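Local coordinates for protein ribosomal RNA methyltransferase, putative (Plasmodium falciparum, PDB 2PLW) that binds S-adenosylmethionine and, as in other RlmE-family enzymes, probably uses it to methylate a uridine 2'-hydroxyl of ribosomal RNA, at residues K153-S158 against S186-L191; K21-I26 against N46-I51. One frame throughout, in Å; residues are numbered along the deposited sequence.

Contact 1 (K153-S158 against S186-L191)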
# COMPACT_ATOMS: atom_id res chain seq x y z
N LYS A 153 4.16 1.33 4.63
CA LYS A 153 4.88 1.07 5.89
C LYS A 153 6.36 0.77 5.65
O LYS A 153 6.74 0.17 4.65
CB LYS A 153 4.21 -0.08 6.65
CG LYS A 153 4.72 -0.26 8.08
CD LYS A 153 3.94 -1.35 8.81
CE LYS A 153 4.06 -2.74 8.25
NZ LYS A 153 3.15 -3.68 8.99
N MET A 154 7.21 1.17 6.60
CA MET A 154 8.60 0.70 6.58
C MET A 154 9.17 0.74 7.99
O MET A 154 8.60 1.44 8.87
CB MET A 154 9.47 1.54 5.65
CG MET A 154 9.77 2.95 6.17
SD MET A 154 10.99 3.83 5.16
CE MET A 154 12.36 2.65 5.14
N TYR A 155 10.26 0.01 8.20
CA TYR A 155 11.04 0.17 9.44
C TYR A 155 11.78 1.48 9.40
O TYR A 155 12.56 1.73 8.48
CB TYR A 155 12.04 -0.99 9.67
CG TYR A 155 11.35 -2.27 10.05
CD1 TYR A 155 10.59 -2.36 11.22
CD2 TYR A 155 11.44 -3.40 9.23
CE1 TYR A 155 9.94 -3.55 11.56
CE2 TYR A 155 10.79 -4.58 9.56
CZ TYR A 155 10.05 -4.65 10.72
OH TYR A 155 9.41 -5.82 11.06
N LEU A 156 11.52 2.34 10.39
CA LEU A 156 12.19 3.62 10.48
C LEU A 156 13.68 3.43 10.66
O LEU A 156 14.13 2.54 11.40
CB LEU A 156 11.64 4.45 11.65
CG LEU A 156 12.29 5.81 11.96
CD1 LEU A 156 11.94 6.88 10.95
CD2 LEU A 156 11.88 6.31 13.34
N GLY A 157 14.45 4.27 9.99
CA GLY A 157 15.90 4.21 10.13
C GLY A 157 16.63 5.18 9.25
O GLY A 157 16.07 6.16 8.78
N SER A 158 17.90 4.89 9.04
CA SER A 158 18.81 5.85 8.43
C SER A 158 18.37 6.36 7.05
O SER A 158 18.68 7.50 6.70
CB SER A 158 20.23 5.28 8.40
OG SER A 158 20.60 4.69 7.18
N SER A 186 13.21 -2.25 16.30
CA SER A 186 12.76 -1.98 14.94
C SER A 186 11.37 -1.32 14.99
O SER A 186 10.34 -1.99 14.98
CB SER A 186 12.73 -3.29 14.14
OG SER A 186 13.57 -3.23 12.99
N ARG A 187 11.37 0.02 15.07
CA ARG A 187 10.15 0.85 15.02
C ARG A 187 9.64 1.01 13.57
O ARG A 187 10.44 1.06 12.64
CB ARG A 187 10.43 2.24 15.58
CG ARG A 187 10.48 2.35 17.10
CD ARG A 187 11.63 3.23 17.50
NE ARG A 187 11.31 4.66 17.52
CZ ARG A 187 12.19 5.63 17.24
NH1 ARG A 187 11.82 6.90 17.31
NH2 ARG A 187 13.44 5.33 16.88
N GLU A 188 8.32 1.10 13.41
CA GLU A 188 7.70 1.24 12.09
C GLU A 188 6.96 2.56 11.93
O GLU A 188 6.40 3.09 12.89
CB GLU A 188 6.73 0.10 11.83
CG GLU A 188 7.40 -1.18 11.39
CD GLU A 188 6.43 -2.34 11.35
OE1 GLU A 188 5.37 -2.26 12.02
OE2 GLU A 188 6.72 -3.33 10.63
N ILE A 189 6.97 3.09 10.71
CA ILE A 189 6.26 4.32 10.41
C ILE A 189 5.53 4.08 9.11
O ILE A 189 5.80 3.08 8.44
CB ILE A 189 7.21 5.55 10.23
CG1 ILE A 189 8.32 5.28 9.19
CG2 ILE A 189 7.83 6.00 11.57
CD1 ILE A 189 8.03 5.87 7.82
N TYR A 190 4.60 4.97 8.79
CA TYR A 190 4.02 5.01 7.45
C TYR A 190 4.43 6.30 6.77
O TYR A 190 4.45 7.35 7.41
CB TYR A 190 2.49 4.90 7.50
CG TYR A 190 1.99 3.57 8.01
CD1 TYR A 190 1.78 2.49 7.13
CD2 TYR A 190 1.71 3.38 9.37
CE1 TYR A 190 1.30 1.28 7.57
CE2 TYR A 190 1.23 2.15 9.83
CZ TYR A 190 1.04 1.10 8.93
OH TYR A 190 0.57 -0.10 9.43
N LEU A 191 4.76 6.22 5.48
CA LEU A 191 4.94 7.41 4.65
C LEU A 191 3.59 7.64 3.96
O LEU A 191 3.11 6.78 3.25
CB LEU A 191 6.05 7.22 3.63
CG LEU A 191 7.44 6.96 4.24
CD1 LEU A 191 8.39 6.27 3.21
CD2 LEU A 191 8.06 8.24 4.77
O HOH W 1 6.46 -5.78 10.78

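Contact 2 (K21-I26 against N46-I51)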
# COMPACT_ATOMS: atom_id res chain seq x y z
N LYS A 21 -12.72 7.35 0.47
CA LYS A 21 -13.78 8.20 -0.06
C LYS A 21 -14.55 7.44 -1.13
O LYS A 21 -14.07 6.42 -1.63
CB LYS A 21 -13.17 9.47 -0.65
CG LYS A 21 -12.67 10.48 0.39
CD LYS A 21 -11.92 11.68 -0.21
CE LYS A 21 -10.50 11.30 -0.66
NZ LYS A 21 -9.48 12.40 -0.78
N LYS A 22 -15.73 7.95 -1.48
CA LYS A 22 -16.57 7.33 -2.49
C LYS A 22 -15.93 7.36 -3.89
O LYS A 22 -15.13 8.24 -4.18
CB LYS A 22 -17.95 8.01 -2.52
CG LYS A 22 -17.94 9.44 -3.00
CD LYS A 22 -19.37 9.99 -3.13
CE LYS A 22 -19.40 11.37 -3.76
NZ LYS A 22 -18.74 12.47 -2.95
N ASN A 23 -16.30 6.40 -4.72
CA ASN A 23 -15.90 6.36 -6.13
C ASN A 23 -14.39 6.33 -6.32
O ASN A 23 -13.83 6.99 -7.20
CB ASN A 23 -16.53 7.52 -6.94
CG ASN A 23 -16.49 7.27 -8.45
OD1 ASN A 23 -16.32 6.14 -8.89
ND2 ASN A 23 -16.65 8.33 -9.24
N LYS A 24 -13.72 5.55 -5.46
CA LYS A 24 -12.28 5.35 -5.59
C LYS A 24 -11.96 3.89 -5.81
O LYS A 24 -12.64 3.01 -5.25
CB LYS A 24 -11.53 5.81 -4.34
CG LYS A 24 -11.76 7.30 -3.94
CD LYS A 24 -11.08 8.24 -4.93
CE LYS A 24 -11.46 9.70 -4.67
NZ LYS A 24 -10.88 10.57 -5.74
N ILE A 25 -10.91 3.66 -6.60
CA ILE A 25 -10.36 2.31 -6.71
C ILE A 25 -9.23 2.25 -5.67
O ILE A 25 -8.34 3.09 -5.65
CB ILE A 25 -9.85 2.03 -8.12
CG1 ILE A 25 -11.02 2.07 -9.12
CG2 ILE A 25 -9.16 0.67 -8.16
CD1 ILE A 25 -10.59 1.74 -10.58
N ILE A 26 -9.27 1.22 -4.83
CA ILE A 26 -8.36 1.10 -3.68
C ILE A 26 -7.62 -0.24 -3.71
O ILE A 26 -8.22 -1.31 -3.83
CB ILE A 26 -9.14 1.22 -2.36
CG1 ILE A 26 -9.93 2.53 -2.34
CG2 ILE A 26 -8.20 1.22 -1.15
CD1 ILE A 26 -11.15 2.45 -1.44
N ASN A 46 -21.66 2.43 1.82
CA ASN A 46 -22.73 2.78 0.88
C ASN A 46 -22.17 3.60 -0.27
O ASN A 46 -22.84 4.49 -0.80
CB ASN A 46 -23.83 3.59 1.57
CG ASN A 46 -24.09 3.11 2.97
OD1 ASN A 46 -23.82 3.83 3.94
ND2 ASN A 46 -24.61 1.89 3.10
N TYR A 47 -20.90 3.34 -0.59
CA TYR A 47 -20.23 4.01 -1.69
C TYR A 47 -19.92 3.02 -2.80
O TYR A 47 -19.82 1.80 -2.59
CB TYR A 47 -18.89 4.60 -1.22
CG TYR A 47 -18.95 5.66 -0.15
CD1 TYR A 47 -17.82 5.97 0.59
CD2 TYR A 47 -20.12 6.37 0.10
CE1 TYR A 47 -17.85 6.96 1.58
CE2 TYR A 47 -20.17 7.36 1.09
CZ TYR A 47 -19.03 7.64 1.82
OH TYR A 47 -19.08 8.62 2.79
N LYS A 48 -19.74 3.56 -4.00
CA LYS A 48 -19.27 2.74 -5.10
C LYS A 48 -17.74 2.78 -5.01
O LYS A 48 -17.15 3.86 -4.95
CB LYS A 48 -19.76 3.36 -6.41
CG LYS A 48 -19.08 2.81 -7.63
CD LYS A 48 -19.62 3.44 -8.89
CE LYS A 48 -18.83 2.93 -10.10
NZ LYS A 48 -17.47 3.58 -10.11
N ASN A 49 -17.11 1.59 -4.98
CA ASN A 49 -15.65 1.49 -4.96
C ASN A 49 -15.25 0.18 -5.60
O ASN A 49 -16.10 -0.68 -5.79
CB ASN A 49 -15.14 1.47 -3.50
CG ASN A 49 -15.34 2.79 -2.77
OD1 ASN A 49 -16.33 2.95 -2.05
ND2 ASN A 49 -14.40 3.74 -2.93
N LYS A 50 -13.97 0.03 -5.95
CA LYS A 50 -13.37 -1.28 -6.20
C LYS A 50 -12.28 -1.43 -5.16
O LYS A 50 -11.44 -0.54 -5.00
CB LYS A 50 -12.71 -1.35 -7.57
CG LYS A 50 -13.60 -1.78 -8.69
CD LYS A 50 -12.84 -1.76 -10.02
CE LYS A 50 -13.71 -2.35 -11.14
NZ LYS A 50 -15.10 -1.80 -11.22
N ILE A 51 -12.32 -2.53 -4.42
CA ILE A 51 -11.33 -2.83 -3.40
C ILE A 51 -10.53 -4.06 -3.85
O ILE A 51 -11.11 -5.11 -4.12
CB ILE A 51 -12.00 -3.06 -2.03
CG1 ILE A 51 -12.86 -1.84 -1.66
CG2 ILE A 51 -10.96 -3.28 -0.95
CD1 ILE A 51 -13.93 -2.18 -0.66

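Contact 1 (K153-S158 against S186-L191)
Met154 and Ile189 face each other as an antiparallel hydrogen-bonded pair, and each satisfies the other's backbone: Met154 N gives to Ile189 O at 3.0 Å with an N-H...O angle of 163°, and Ile189 N returns a similar bond to Met154 O. Past the end of strand 153-155, Leu156 N still reaches Arg187 O at 2.8 Å, more bent and tilted from the carbonyl plane. This is the Rossmann-like methyltransferase sheet at the point where parallel strand 148-155 meets the antiparallel strand 188-196. On the face carrying Lys153 and Tyr190, Lys153 CG sits over the Tyr190 ring, off-centre, 4.2 Å from its centroid. CG anti to the backbone N (chi1 -170°) puts that carbon over the ring. Lys153, the predicted proton acceptor, makes its main salt bridge from NZ to Asp113, which also takes the hydrogen bond of Tyr190 OH; the bridge from Lys153 NZ to Glu188 OE2 is long, 3.9 Å. Glu188 OE2 also accepts from a water, at a doubtfully short 2.5 Å, and that water also bonds Tyr155 OH at 3.0 Å. On the other face, Met154 CG rests against Ile189 CD1 at 3.8 Å, side by side, with helices 122-143 and 160-168 packing against Met154.

Contact 2 (K21-I26 against N46-I51)
CG of Asn49 stands anti to its carbonyl carbon (chi1 -68°), and chi2 of 96° sets the amide plane, with ND2 on the side of the 21-26 backbone. There the nitrogen gives two hydrogen bonds, to Lys21 O and to Lys24 O, each 3.0 Å long. Both acceptors lie near the amide plane, and ND2 approaches Lys24 O in the carbonyl plane, on a lone pair. One side-chain amide thus spans the backbone from Lys21 to Lys24. Lys24 O is shared: it also takes a weak bond from Lys50 N, at 3.3 Å.

Further along, Ile26 N binds Lys50 O at 2.8 Å, nearly straight, a regular parallel ladder step. The two strands run nearly parallel, 5° apart, as the first and last members of the beta-alpha-beta unit 24-29, 35-43, 49-55, part of the Rossmann-like fold. Helix 35-43 covers the Ile26 and Ile51 face, while Ile25 and the alkyl part of Lys50 lie side by side on the other, touched by helix 93-102.

Toward Lys22 and Tyr47, Asn23 N bonds Lys48 O at 2.7 Å, though clearly bent at the hydrogen. Lys48 NZ reaches Asn23 OD1 at 3.1 Å, tilted out of the carbonyl plane. Lys22 CB lies over one face of the Tyr47 ring, off-centre, 3.8 Å from the centroid.

Beside the parallel ladder of Ile25 and Ile26, side-chain amides add their own bonds: Asn49 answers two main-chain carbonyls, which hold its amide in one rotation, while Asn23 offers a neutral oxygen to a lysine ammonium, a charge-to-dipole hydrogen bond rather than a salt bridge, one that leaves the ammonium's charge uncompensated by Asn23.

Contacts 1 and 2 belong to one seven-stranded sheet but lie on opposite sides of the chain's centre, their own centres 28 Å apart and their nearest atoms about 13 Å apart. Contact 2 joins neighbouring parallel strands in the first half of the fold; contact 1 joins the last parallel strand to the antiparallel strand beside it. S-adenosylmethionine lies close to contact 1, about 4 Å from the side chain of Lys153. Contact 2 is more remote, with the side chain of Ile51 about 11 Å from the ligand. Trp36, which binds the ligand, lies close to contact 1, about 3 Å between its side chain and that of Tyr190, and farther from contact 2, about 8 Å from the side chain of Ile51.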